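Side-chain contacts in D-hydantoinase (Ralstonia pickettii, PDB 1NFG), which probably catalyses the stereospecific hydrolysis of the cyclic amide bond in D-hydantoin derivatives, using a pair of zinc ions in each subunit: residues C315-L318 against H322-R325; V340-M345 against S413-H418. All coordinates share one frame; numbering follows the deposited sequence.

Contact 1: residues C315-L318 against H322-R325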
# COMPACT_ATOMS: atom_id res chain seq x y z
N CYS A 315 4.00 -11.85 32.71
CA CYS A 315 4.98 -11.26 33.61
C CYS A 315 4.31 -11.12 34.98
O CYS A 315 3.08 -11.15 35.09
CB CYS A 315 5.42 -9.88 33.12
SG CYS A 315 6.46 -9.94 31.66
N SER A 316 5.11 -10.96 36.02
CA SER A 316 4.56 -10.83 37.36
C SER A 316 5.23 -9.76 38.19
O SER A 316 6.17 -10.03 38.94
CB SER A 316 4.64 -12.19 38.07
OG SER A 316 5.86 -12.85 37.76
N TRP A 317 4.75 -8.53 38.06
CA TRP A 317 5.29 -7.42 38.83
C TRP A 317 4.17 -6.94 39.74
O TRP A 317 3.23 -6.28 39.30
CB TRP A 317 5.74 -6.29 37.91
CG TRP A 317 6.81 -6.69 36.95
CD1 TRP A 317 6.77 -6.58 35.59
CD2 TRP A 317 8.09 -7.27 37.27
NE1 TRP A 317 7.94 -7.06 35.04
CE2 TRP A 317 8.76 -7.48 36.05
CE3 TRP A 317 8.72 -7.62 38.47
CZ2 TRP A 317 10.05 -8.04 35.99
CZ3 TRP A 317 10.00 -8.18 38.41
CH2 TRP A 317 10.65 -8.38 37.18
N LEU A 318 4.27 -7.28 41.02
CA LEU A 318 3.27 -6.90 42.00
C LEU A 318 2.88 -5.45 41.82
O LEU A 318 3.74 -4.58 41.65
CB LEU A 318 3.79 -7.10 43.42
CG LEU A 318 4.14 -8.52 43.85
CD1 LEU A 318 4.71 -8.47 45.26
CD2 LEU A 318 2.90 -9.41 43.80
N HIS A 322 6.17 -4.17 43.20
CA HIS A 322 6.98 -3.74 42.06
C HIS A 322 6.57 -2.51 41.24
O HIS A 322 7.40 -1.64 40.97
CB HIS A 322 7.15 -4.94 41.12
CG HIS A 322 7.53 -6.20 41.82
ND1 HIS A 322 8.74 -6.35 42.48
CD2 HIS A 322 6.85 -7.35 42.02
CE1 HIS A 322 8.78 -7.54 43.05
NE2 HIS A 322 7.65 -8.17 42.79
N LYS A 323 5.31 -2.45 40.82
CA LYS A 323 4.84 -1.31 40.03
C LYS A 323 5.09 -0.00 40.79
O LYS A 323 5.32 1.05 40.19
CB LYS A 323 3.35 -1.46 39.72
CG LYS A 323 3.01 -2.64 38.82
CD LYS A 323 3.61 -2.48 37.42
CE LYS A 323 3.22 -3.62 36.51
NZ LYS A 323 3.71 -3.39 35.13
N ASP A 324 5.04 -0.11 42.11
CA ASP A 324 5.24 1.02 43.01
C ASP A 324 6.45 1.89 42.72
O ASP A 324 6.36 3.12 42.79
CB ASP A 324 5.31 0.53 44.45
CG ASP A 324 4.02 0.75 45.20
OD1 ASP A 324 3.50 1.89 45.14
OD2 ASP A 324 3.53 -0.19 45.84
N ARG A 325 7.59 1.28 42.41
CA ARG A 325 8.77 2.07 42.13
C ARG A 325 8.60 2.78 40.80
O ARG A 325 9.33 2.53 39.84
CB ARG A 325 10.03 1.20 42.14
CG ARG A 325 10.09 0.11 41.10
CD ARG A 325 11.45 -0.58 41.15
NE ARG A 325 11.61 -1.60 40.12
CZ ARG A 325 12.65 -2.42 40.03
NH1 ARG A 325 13.64 -2.34 40.91
NH2 ARG A 325 12.71 -3.33 39.06
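Trp317 drives the edge of its six-membered ring toward one face of the His322 imidazole, an edge-to-face pair with planes at 76° and ring centroids 5.5 Å apart. The indole atom that leads is CE3, 3.8 Å from CG of His322. Turned to the side of its own backbone N (chi1 -47°), the imidazole also crosses the Leu318 side chain at a slant, with Leu318 CG 3.7 Å from His322 NE2. The backbone closes the turn at one acceptor: Leu318 O takes a nearly straight bond from Lys323 N (2.8 Å) and a more bent one from His322 N (2.9 Å), whose donor stands above the carbonyl plane. Packing is thus tightest round the imidazole, although His322 and Leu318 are partly exposed; Arg325, by contrast, scarcely meets 315-318. On the buried side a bend at chi2 folds Lys323 back along the tryptophan, with CE 3.9 Å from Trp317 CB, and its ammonium group bonds to Pro334 O and Gly336 O. The arrangement belongs to a long loop after strand 310-311 of the amidohydrolase TIM barrel, beside the active site: the side chains of Trp317 and Asn335, a probable substrate-binding residue, are about 6 Å apart.

Contact 2: residues V340-M345 against S413-H418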
# COMPACT_ATOMS: atom_id res chain seq x y z
N VAL A 340 -1.00 -15.66 31.88
CA VAL A 340 -0.85 -17.05 31.45
C VAL A 340 -2.08 -17.90 31.75
O VAL A 340 -2.42 -18.82 31.01
CB VAL A 340 0.40 -17.73 32.08
CG1 VAL A 340 0.14 -18.06 33.55
CG2 VAL A 340 0.77 -18.98 31.30
N GLU A 341 -2.78 -17.57 32.84
CA GLU A 341 -3.96 -18.33 33.23
C GLU A 341 -5.22 -17.94 32.46
O GLU A 341 -5.99 -18.80 32.05
CB GLU A 341 -4.24 -18.19 34.73
CG GLU A 341 -5.21 -19.25 35.25
CD GLU A 341 -5.50 -19.13 36.73
OE1 GLU A 341 -4.55 -18.89 37.52
OE2 GLU A 341 -6.67 -19.28 37.12
N GLU A 342 -5.41 -16.64 32.26
CA GLU A 342 -6.59 -16.14 31.58
C GLU A 342 -6.58 -16.29 30.06
O GLU A 342 -7.64 -16.23 29.43
CB GLU A 342 -6.80 -14.66 31.92
CG GLU A 342 -6.93 -14.38 33.41
CD GLU A 342 -5.60 -14.05 34.08
OE1 GLU A 342 -4.57 -14.66 33.73
OE2 GLU A 342 -5.60 -13.17 34.97
N ARG A 343 -5.40 -16.50 29.48
CA ARG A 343 -5.27 -16.60 28.02
C ARG A 343 -6.40 -17.31 27.28
O ARG A 343 -7.11 -16.69 26.50
CB ARG A 343 -3.93 -17.23 27.62
CG ARG A 343 -3.68 -17.14 26.11
CD ARG A 343 -2.35 -17.75 25.67
NE ARG A 343 -2.24 -19.16 26.02
CZ ARG A 343 -1.99 -20.13 25.16
NH1 ARG A 343 -1.81 -19.85 23.87
NH2 ARG A 343 -1.91 -21.39 25.57
N LEU A 344 -6.58 -18.61 27.53
CA LEU A 344 -7.62 -19.36 26.83
C LEU A 344 -9.03 -18.78 26.98
O LEU A 344 -9.71 -18.55 25.99
CB LEU A 344 -7.63 -20.83 27.26
CG LEU A 344 -6.46 -21.74 26.90
CD1 LEU A 344 -7.00 -23.08 26.45
CD2 LEU A 344 -5.62 -21.15 25.79
N MET A 345 -9.46 -18.55 28.21
CA MET A 345 -10.80 -18.01 28.41
C MET A 345 -11.02 -16.73 27.63
O MET A 345 -12.03 -16.58 26.95
CB MET A 345 -11.08 -17.75 29.89
CG MET A 345 -11.33 -19.01 30.71
SD MET A 345 -11.74 -18.63 32.43
CE MET A 345 -10.12 -18.18 33.06
N SER A 413 -5.16 -8.96 38.47
CA SER A 413 -5.36 -9.59 37.16
C SER A 413 -5.57 -8.50 36.12
O SER A 413 -6.19 -7.47 36.40
CB SER A 413 -6.58 -10.50 37.18
OG SER A 413 -6.84 -10.99 35.88
N SER A 414 -5.03 -8.72 34.92
CA SER A 414 -5.17 -7.75 33.84
C SER A 414 -6.60 -7.74 33.33
O SER A 414 -7.03 -6.80 32.65
CB SER A 414 -4.23 -8.11 32.69
OG SER A 414 -2.90 -8.25 33.14
N TYR A 415 -7.34 -8.79 33.67
CA TYR A 415 -8.72 -8.94 33.24
C TYR A 415 -9.69 -8.94 34.41
O TYR A 415 -10.75 -9.56 34.35
CB TYR A 415 -8.83 -10.22 32.42
CG TYR A 415 -7.77 -10.28 31.35
CD1 TYR A 415 -7.89 -9.53 30.18
CD2 TYR A 415 -6.60 -11.01 31.55
CE1 TYR A 415 -6.87 -9.50 29.23
CE2 TYR A 415 -5.56 -10.98 30.61
CZ TYR A 415 -5.70 -10.23 29.46
OH TYR A 415 -4.69 -10.20 28.53
N GLU A 416 -9.32 -8.24 35.47
CA GLU A 416 -10.16 -8.16 36.65
C GLU A 416 -11.51 -7.56 36.26
O GLU A 416 -11.56 -6.49 35.65
CB GLU A 416 -9.49 -7.30 37.71
CG GLU A 416 -10.28 -7.15 39.01
CD GLU A 416 -10.40 -8.46 39.78
OE1 GLU A 416 -9.36 -9.12 39.99
OE2 GLU A 416 -11.53 -8.81 40.18
N GLY A 417 -12.58 -8.25 36.60
CA GLY A 417 -13.91 -7.75 36.29
C GLY A 417 -14.56 -8.27 35.02
O GLY A 417 -15.77 -8.12 34.86
N HIS A 418 -13.79 -8.87 34.12
CA HIS A 418 -14.36 -9.37 32.87
C HIS A 418 -15.28 -10.57 33.07
O HIS A 418 -14.92 -11.54 33.75
CB HIS A 418 -13.27 -9.75 31.87
CG HIS A 418 -12.54 -8.57 31.29
ND1 HIS A 418 -12.39 -8.39 29.93
CD2 HIS A 418 -11.88 -7.55 31.88
CE1 HIS A 418 -11.67 -7.30 29.71
NE2 HIS A 418 -11.35 -6.77 30.88
O HOH W 1 -3.91 -11.18 34.35
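A buried carboxylate is held at one oxygen by a serine and an ordered water together: Glu342 OE2 accepts from Ser413 OG at 2.7 Å and from the water, also at 2.7 Å. The serine comes in on the anti lone pair, away from the other carboxylate oxygen. The same hydroxyl is itself an acceptor, taking Tyr415 N at 3.2 Å, which makes Ser413 the start of an ST turn. With OG anti to the backbone N (chi1 174°), the hydroxyl sits where it can serve both the turn and the glutamate. The water passes the link on, accepting from Ser414 N at 2.8 Å, so one oxygen is tied to two successive residues of the loop. Two donors on OE2 would be expected to favour the ionised carboxylate. Nearer the backbone the contact is apolar: Glu342 CB lies 3.7 Å from CD2 of Tyr415, and carboxylate and phenol ring are turned 73° from one another. Glu342 lies in 340-345, the segment that carries helix 343-352 onward, and Ser413 and Tyr415 lie in the loop between strands 390-400 and 419-429. Glu342 also touches Met406 of that loop. Nearby, Glu341 packs on helix 73-82, Leu344 and Met345 reach Trp393 of strand 390-400, and Met345 meets strand 419-429.

The chain leaves strand 310-311, passes the zinc ligand Asp313 and enters contact 1, which closes a short turn with three residues between its segments. It then runs on through 334-338 to 340-345, where contact 2 begins, and closes that contact much later, after helices 343-352 and 358-372 and strand 390-400. The two contacts therefore follow in series, neither nested nor crossed. The centres of contact 1 and contact 2 lie about 17 Å apart, and the two do not touch. The connecting stretch has partners in each: 334-336 in contact 1, and Pro338, through its O to Ser414 OG, in contact 2. Contact 1 shapes a loop beside the active site, whereas contact 2 joins the segment that carries helix 343-352 to a distant inter-strand loop.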